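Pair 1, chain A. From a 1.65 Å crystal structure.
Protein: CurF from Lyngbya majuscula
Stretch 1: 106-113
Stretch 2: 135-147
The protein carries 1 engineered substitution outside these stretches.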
# COMPACT_ATOMS: atom_id res chain seq x y z
N LEU A 106 -10.53 17.52 5.05
CA LEU A 106 -10.09 16.12 5.14
C LEU A 106 -8.56 16.11 4.96
O LEU A 106 -7.87 15.40 5.68
CB LEU A 106 -10.77 15.24 4.08
CG LEU A 106 -10.26 13.80 3.97
CD1 LEU A 106 -10.45 13.07 5.30
CD2 LEU A 106 -10.94 13.03 2.79
N LEU A 107 -8.05 16.88 4.00
CA LEU A 107 -6.59 16.92 3.81
C LEU A 107 -5.86 17.43 5.03
O LEU A 107 -4.81 16.90 5.38
CB LEU A 107 -6.21 17.73 2.57
CG LEU A 107 -6.24 16.92 1.26
CD1 LEU A 107 -5.10 15.88 1.27
CD2 LEU A 107 -7.59 16.24 0.99
N LEU A 108 -6.43 18.43 5.71
CA LEU A 108 -5.85 18.97 6.93
C LEU A 108 -5.57 17.86 7.92
O LEU A 108 -4.49 17.78 8.52
CB LEU A 108 -6.81 19.96 7.58
CG LEU A 108 -6.23 20.68 8.81
CD1 LEU A 108 -5.15 21.68 8.38
CD2 LEU A 108 -7.31 21.39 9.59
N GLY A 109 -6.55 16.97 8.13
CA GLY A 109 -6.28 15.86 9.02
C GLY A 109 -5.27 14.88 8.46
O GLY A 109 -4.44 14.34 9.20
N LEU A 110 -5.34 14.60 7.16
CA LEU A 110 -4.49 13.58 6.57
C LEU A 110 -3.02 14.02 6.46
O LEU A 110 -2.15 13.17 6.21
CB LEU A 110 -5.01 13.13 5.19
CG LEU A 110 -6.32 12.34 5.21
CD1 LEU A 110 -6.76 12.08 3.77
CD2 LEU A 110 -6.14 11.04 5.94
N TYR A 111 -2.76 15.31 6.69
CA TYR A 111 -1.37 15.83 6.70
C TYR A 111 -0.71 15.37 8.01
O TYR A 111 0.51 15.35 8.12
CB TYR A 111 -1.30 17.36 6.63
CG TYR A 111 -1.72 17.99 5.31
CD1 TYR A 111 -1.44 17.39 4.08
CD2 TYR A 111 -2.39 19.23 5.32
CE1 TYR A 111 -1.84 18.01 2.86
CE2 TYR A 111 -2.78 19.85 4.13
CZ TYR A 111 -2.50 19.24 2.91
OH TYR A 111 -2.92 19.87 1.75
N ALA A 112 -1.54 14.98 8.99
CA ALA A 112 -1.00 14.58 10.31
C ALA A 112 -0.31 13.21 10.24
O ALA A 112 -0.41 12.47 9.27
CB ALA A 112 -2.12 14.55 11.38
N ASP A 113 0.42 12.89 11.30
CA ASP A 113 1.17 11.65 11.31
C ASP A 113 0.30 10.45 11.61
O ASP A 113 0.56 9.34 11.11
CB ASP A 113 2.31 11.76 12.31
CG ASP A 113 3.18 12.97 12.02
OD1 ASP A 113 3.95 12.94 11.02
OD2 ASP A 113 3.04 13.97 12.73
N VAL A 135 -6.89 20.34 -5.03
CA VAL A 135 -5.72 21.12 -4.64
C VAL A 135 -5.17 20.56 -3.33
O VAL A 135 -5.84 19.79 -2.63
CB VAL A 135 -6.04 22.64 -4.47
CG1 VAL A 135 -6.41 23.24 -5.79
CG2 VAL A 135 -7.18 22.84 -3.47
N GLY A 136 -3.94 20.92 -3.00
CA GLY A 136 -3.39 20.54 -1.70
C GLY A 136 -2.58 19.27 -1.68
O GLY A 136 -2.25 18.77 -0.60
N ALA A 137 -2.16 18.80 -2.87
CA ALA A 137 -1.48 17.51 -3.01
C ALA A 137 -2.41 16.40 -2.53
O ALA A 137 -2.01 15.47 -1.81
CB ALA A 137 -0.14 17.47 -2.23
N THR A 138 -3.67 16.52 -2.93
CA THR A 138 -4.70 15.52 -2.57
C THR A 138 -4.33 14.12 -3.02
O THR A 138 -4.46 13.15 -2.24
CB THR A 138 -6.09 15.92 -3.15
OG1 THR A 138 -6.56 17.08 -2.47
CG2 THR A 138 -7.11 14.81 -2.97
N SER A 139 -3.94 13.97 -4.28
CA SER A 139 -3.65 12.64 -4.79
C SER A 139 -2.42 12.04 -4.11
O SER A 139 -2.41 10.87 -3.74
CB SER A 139 -3.54 12.65 -6.32
OG SER A 139 -2.32 13.18 -6.79
N LEU A 140 -1.38 12.86 -3.91
CA LEU A 140 -0.19 12.38 -3.22
C LEU A 140 -0.56 11.84 -1.84
O LEU A 140 -0.24 10.69 -1.50
CB LEU A 140 0.85 13.50 -3.08
CG LEU A 140 2.14 13.14 -2.33
CD1 LEU A 140 3.00 12.18 -3.13
CD2 LEU A 140 2.95 14.39 -1.98
N ILE A 141 -1.22 12.67 -1.06
CA ILE A 141 -1.50 12.34 0.34
C ILE A 141 -2.54 11.22 0.45
O ILE A 141 -2.33 10.27 1.22
CB ILE A 141 -1.89 13.61 1.13
CG1 ILE A 141 -0.69 14.55 1.27
CG2 ILE A 141 -2.39 13.25 2.53
CD1 ILE A 141 0.49 14.03 2.18
N LEU A 142 -3.62 11.28 -0.33
CA LEU A 142 -4.61 10.19 -0.21
C LEU A 142 -4.08 8.83 -0.63
O LEU A 142 -4.38 7.83 0.02
CB LEU A 142 -5.87 10.53 -1.00
CG LEU A 142 -6.96 11.07 -0.08
CD1 LEU A 142 -6.70 12.53 0.32
CD2 LEU A 142 -8.33 10.87 -0.74
N ARG A 143 -3.30 8.78 -1.71
CA ARG A 143 -2.76 7.50 -2.15
C ARG A 143 -1.79 6.95 -1.12
O ARG A 143 -1.80 5.75 -0.84
CB ARG A 143 -2.11 7.61 -3.54
CG ARG A 143 -3.14 7.94 -4.59
CD ARG A 143 -2.77 7.52 -5.99
NE ARG A 143 -1.94 8.50 -6.67
CZ ARG A 143 -1.75 8.50 -7.99
NH1 ARG A 143 -2.33 7.58 -8.75
NH2 ARG A 143 -0.97 9.42 -8.55
N GLU A 144 -0.97 7.82 -0.53
CA GLU A 144 -0.03 7.38 0.49
C GLU A 144 -0.75 6.84 1.71
O GLU A 144 -0.38 5.79 2.23
CB GLU A 144 0.96 8.50 0.86
CG GLU A 144 1.87 8.18 2.06
CD GLU A 144 3.04 7.25 1.71
OE1 GLU A 144 3.17 6.81 0.54
OE2 GLU A 144 3.83 6.94 2.64
N LYS A 145 -1.80 7.52 2.14
CA LYS A 145 -2.36 7.25 3.46
C LYS A 145 -3.63 6.42 3.50
O LYS A 145 -3.81 5.65 4.44
CB LYS A 145 -2.53 8.54 4.23
CG LYS A 145 -1.23 9.33 4.26
CD LYS A 145 -1.17 10.17 5.47
CE LYS A 145 0.12 10.97 5.48
NZ LYS A 145 0.20 11.67 6.79
N LEU A 146 -4.49 6.57 2.49
CA LEU A 146 -5.72 5.74 2.43
C LEU A 146 -5.56 4.52 1.53
O LEU A 146 -6.39 3.61 1.58
CB LEU A 146 -6.92 6.56 1.96
CG LEU A 146 -7.26 7.86 2.67
CD1 LEU A 146 -8.56 8.44 2.11
CD2 LEU A 146 -7.33 7.69 4.19
N GLY A 147 -4.52 4.52 0.70
CA GLY A 147 -4.32 3.49 -0.31
C GLY A 147 -4.83 3.94 -1.67
O GLY A 147 -5.78 4.71 -1.73
O HOH W 1 1.86 14.25 5.94
O HOH W 2 1.02 9.50 8.23
O HOH W 3 3.31 11.46 8.26

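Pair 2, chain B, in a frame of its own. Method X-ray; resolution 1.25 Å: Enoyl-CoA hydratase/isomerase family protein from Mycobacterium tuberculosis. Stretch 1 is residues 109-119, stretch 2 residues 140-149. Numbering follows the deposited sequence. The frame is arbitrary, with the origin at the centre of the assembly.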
# COMPACT_ATOMS: atom_id res chain seq x y z
N ALA B 109 3.09 2.52 -19.18
CA ALA B 109 2.80 1.98 -17.85
C ALA B 109 1.74 2.82 -17.14
O ALA B 109 0.91 2.27 -16.40
CB ALA B 109 4.07 1.91 -17.01
N PHE B 110 1.75 4.13 -17.34
CA PHE B 110 0.76 4.99 -16.70
C PHE B 110 -0.63 4.70 -17.27
O PHE B 110 -1.60 4.61 -16.53
CB PHE B 110 1.11 6.48 -16.84
CG PHE B 110 2.53 6.80 -16.45
CD1 PHE B 110 3.20 6.05 -15.49
CD2 PHE B 110 3.21 7.84 -17.07
CE1 PHE B 110 4.52 6.33 -15.16
CE2 PHE B 110 4.53 8.13 -16.74
CZ PHE B 110 5.18 7.37 -15.78
N LEU B 111 -0.72 4.56 -18.59
CA LEU B 111 -1.98 4.18 -19.23
C LEU B 111 -2.47 2.83 -18.69
O LEU B 111 -3.65 2.67 -18.34
CB LEU B 111 -1.79 4.12 -20.74
CG LEU B 111 -2.99 3.66 -21.56
CD1 LEU B 111 -4.16 4.58 -21.34
CD2 LEU B 111 -2.64 3.59 -23.04
N LEU B 112 -1.58 1.85 -18.65
CA LEU B 112 -1.92 0.53 -18.16
C LEU B 112 -2.55 0.63 -16.76
O LEU B 112 -3.52 -0.06 -16.44
CB LEU B 112 -0.67 -0.35 -18.10
CG LEU B 112 -0.82 -1.78 -17.58
CD1 LEU B 112 -1.71 -2.58 -18.50
CD2 LEU B 112 0.54 -2.43 -17.43
N SER B 113 -1.99 1.52 -15.95
CA SER B 113 -2.38 1.70 -14.55
C SER B 113 -3.74 2.38 -14.39
O SER B 113 -4.18 2.60 -13.26
CB SER B 113 -1.30 2.50 -13.81
OG SER B 113 -0.04 1.85 -13.86
N CYS B 114 -4.38 2.74 -15.49
CA CYS B 114 -5.72 3.31 -15.45
C CYS B 114 -6.83 2.27 -15.56
O CYS B 114 -8.00 2.60 -15.41
CB CYS B 114 -5.90 4.35 -16.55
SG CYS B 114 -4.79 5.74 -16.39
N GLY B 115 -6.49 1.01 -15.86
CA GLY B 115 -7.51 -0.01 -16.00
C GLY B 115 -8.02 -0.51 -14.66
O GLY B 115 -7.27 -0.62 -13.69
N ASP B 116 -9.31 -0.82 -14.59
CA ASP B 116 -9.85 -1.44 -13.39
C ASP B 116 -9.23 -2.82 -13.17
O ASP B 116 -9.04 -3.25 -12.03
CB ASP B 116 -11.37 -1.57 -13.49
CG ASP B 116 -12.04 -0.23 -13.56
OD1 ASP B 116 -12.04 0.49 -12.55
OD2 ASP B 116 -12.59 0.10 -14.63
N HIS B 117 -8.93 -3.50 -14.27
CA HIS B 117 -8.31 -4.82 -14.23
C HIS B 117 -7.29 -4.88 -15.35
O HIS B 117 -7.56 -4.44 -16.47
CB HIS B 117 -9.37 -5.92 -14.44
CG HIS B 117 -8.85 -7.31 -14.26
ND1 HIS B 117 -8.40 -7.79 -13.05
CD2 HIS B 117 -8.72 -8.33 -15.14
CE1 HIS B 117 -8.00 -9.04 -13.19
NE2 HIS B 117 -8.18 -9.39 -14.46
N ARG B 118 -6.11 -5.42 -15.05
CA ARG B 118 -4.97 -5.38 -15.96
C ARG B 118 -4.36 -6.76 -16.11
O ARG B 118 -3.93 -7.36 -15.12
CB ARG B 118 -3.92 -4.40 -15.41
CG ARG B 118 -4.45 -2.99 -15.20
CD ARG B 118 -3.61 -2.22 -14.19
NE ARG B 118 -3.68 -2.84 -12.87
CZ ARG B 118 -2.95 -2.46 -11.83
NH1 ARG B 118 -2.06 -1.48 -11.95
NH2 ARG B 118 -3.10 -3.08 -10.67
N VAL B 119 -4.34 -7.27 -17.34
CA VAL B 119 -3.88 -8.62 -17.62
C VAL B 119 -2.60 -8.55 -18.45
O VAL B 119 -2.55 -7.82 -19.43
CB VAL B 119 -4.94 -9.41 -18.44
CG1 VAL B 119 -4.50 -10.85 -18.61
CG2 VAL B 119 -6.29 -9.35 -17.75
N ALA B 140 1.62 14.29 -12.19
CA ALA B 140 0.43 13.53 -12.58
C ALA B 140 0.75 12.04 -12.71
O ALA B 140 -0.05 11.19 -12.33
CB ALA B 140 -0.18 14.07 -13.86
N ALA B 141 1.93 11.73 -13.25
CA ALA B 141 2.36 10.35 -13.41
C ALA B 141 2.61 9.70 -12.06
O ALA B 141 2.25 8.54 -11.83
CB ALA B 141 3.63 10.28 -14.26
N LEU B 142 3.25 10.44 -11.16
CA LEU B 142 3.45 9.95 -9.80
C LEU B 142 2.12 9.57 -9.15
O LEU B 142 2.01 8.53 -8.51
CB LEU B 142 4.20 10.98 -8.95
CG LEU B 142 5.66 11.21 -9.33
CD1 LEU B 142 6.24 12.38 -8.53
CD2 LEU B 142 6.48 9.95 -9.10
N GLU B 143 1.11 10.42 -9.31
CA GLU B 143 -0.18 10.16 -8.69
C GLU B 143 -0.86 8.92 -9.28
O GLU B 143 -1.49 8.15 -8.55
CB GLU B 143 -1.07 11.40 -8.82
CG GLU B 143 -0.52 12.60 -8.06
CD GLU B 143 -0.57 12.43 -6.54
OE1 GLU B 143 -1.35 11.59 -6.05
OE2 GLU B 143 0.18 13.14 -5.83
N ILE B 144 -0.71 8.71 -10.58
CA ILE B 144 -1.25 7.51 -11.22
C ILE B 144 -0.59 6.27 -10.62
O ILE B 144 -1.27 5.32 -10.24
CB ILE B 144 -1.05 7.56 -12.75
CG1 ILE B 144 -1.91 8.67 -13.35
CG2 ILE B 144 -1.41 6.22 -13.37
CD1 ILE B 144 -1.53 9.05 -14.76
N MET B 145 0.73 6.29 -10.50
CA MET B 145 1.42 5.13 -9.94
C MET B 145 1.11 4.93 -8.47
O MET B 145 0.94 3.79 -8.01
CB MET B 145 2.93 5.24 -10.16
CG MET B 145 3.32 4.83 -11.56
SD MET B 145 5.09 4.83 -11.80
CE MET B 145 5.34 6.52 -11.67
N LYS B 146 1.02 6.04 -7.74
CA LYS B 146 0.77 5.98 -6.31
C LYS B 146 -0.58 5.33 -6.01
O LYS B 146 -0.76 4.71 -4.97
CB LYS B 146 0.81 7.39 -5.71
CG LYS B 146 0.97 7.40 -4.20
CD LYS B 146 0.68 8.77 -3.60
CE LYS B 146 1.58 9.85 -4.15
NZ LYS B 146 1.25 11.16 -3.52
N LEU B 147 -1.52 5.47 -6.93
CA LEU B 147 -2.85 4.91 -6.77
C LEU B 147 -2.86 3.39 -6.82
O LEU B 147 -3.77 2.76 -6.28
CB LEU B 147 -3.77 5.48 -7.86
CG LEU B 147 -5.24 5.05 -7.84
CD1 LEU B 147 -5.92 5.51 -6.56
CD2 LEU B 147 -5.96 5.62 -9.05
N ARG B 148 -1.85 2.79 -7.45
CA ARG B 148 -1.87 1.35 -7.70
C ARG B 148 -0.73 0.56 -7.04
O ARG B 148 -0.90 -0.61 -6.71
CB ARG B 148 -1.87 1.04 -9.21
CG ARG B 148 -2.99 1.69 -10.03
CD ARG B 148 -4.37 1.42 -9.46
NE ARG B 148 -4.94 0.11 -9.78
CZ ARG B 148 -5.65 -0.13 -10.88
NH1 ARG B 148 -6.21 -1.32 -11.08
NH2 ARG B 148 -5.79 0.81 -11.80
N LEU B 149 0.44 1.18 -6.87
CA LEU B 149 1.61 0.44 -6.41
C LEU B 149 1.63 0.35 -4.89
O LEU B 149 1.19 1.26 -4.19
CB LEU B 149 2.89 1.12 -6.91
CG LEU B 149 3.06 1.14 -8.43
CD1 LEU B 149 4.39 1.80 -8.79
CD2 LEU B 149 2.98 -0.27 -9.00
O HOH W 4 -3.86 4.70 -11.53

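In both pairs the end of one helix and the turn that follows it pack against a second helix, and the N, CA and C atoms of 14 central residues superpose with an RMSD of 0.8 Å. The buried surface is nearly equal, 480 Å² in pair 1 and 485 Å² in pair 2. In pair 1 the helix axes approach to 10.4 Å and cross at 55°. The closest matches by CA are Leu A110 with Ser B113 and Lys A145 with Arg B148, each 0.4 Å apart, and Leu A142 with Met B145, 0.5 Å apart.

At the first contact position, Leu A107 matches Phe B110. Leu A107 is a branched filler: its CD1 lies 3.9 Å from Ile A141 CB and 3.8 Å from Leu A142 CD1, and its CD2 meets Thr A138 OG1 at 3.7 Å. The ring of Phe B110 reaches Ala B141 and Met B145; Ile B144 is met by the backbone and CB of Phe B110, CB lying 4.2 Å from Ile B144 CD1. Ala B141, which matches Thr A138, sets its CB over one ring face, 3.4 Å from Phe B110 CE2, in a CH-pi contact; Met B145, which matches Leu A142, brings CE to 3.6 Å from Phe B110 CE1, with its sulfur at the ring edge.

One turn on, Leu A110 matches Ser B113. In both, CB rests on an isoleucine CG2 at 3.7 Å (Leu A110 CB on Ile A141 CG2, Ser B113 CB on Ile B144 CG2). Beyond CB the leucine goes on to the second helix, its CD1 3.5 Å from Leu A142 CD1 and its CD2 4.0 Å from Leu A146 CD2, while the serine turns its hydroxyl back to its own helix, with OG donating to Ala B109 O at 2.7 Å.

A basic residue meets backbone carbonyls around the end of the first helix in both pairs. Lys A145 NZ donates to Leu A110 O at 2.8 Å, and water 1 extends its reach, accepting from Lys A145 NZ at 3.2 Å and donating to Tyr A111 O at 2.8 Å. The broader guanidinium of Arg B148 grips Gly B115 O with two hydrogen bonds, from NH1 at 2.9 Å and NH2 at 2.8 Å; a weak one joins NH2 to Ser B113 O at 2.8 Å. Its face stacks on the guanidinium of Arg B118, centres 3.7 Å apart, despite the like charges.

Tyr A111 matches Cys B114, and both point CA-to-CB away from the second helix. The tyrosine's length nevertheless carries OH to Gly A136 O, a 2.7 Å hydrogen bond.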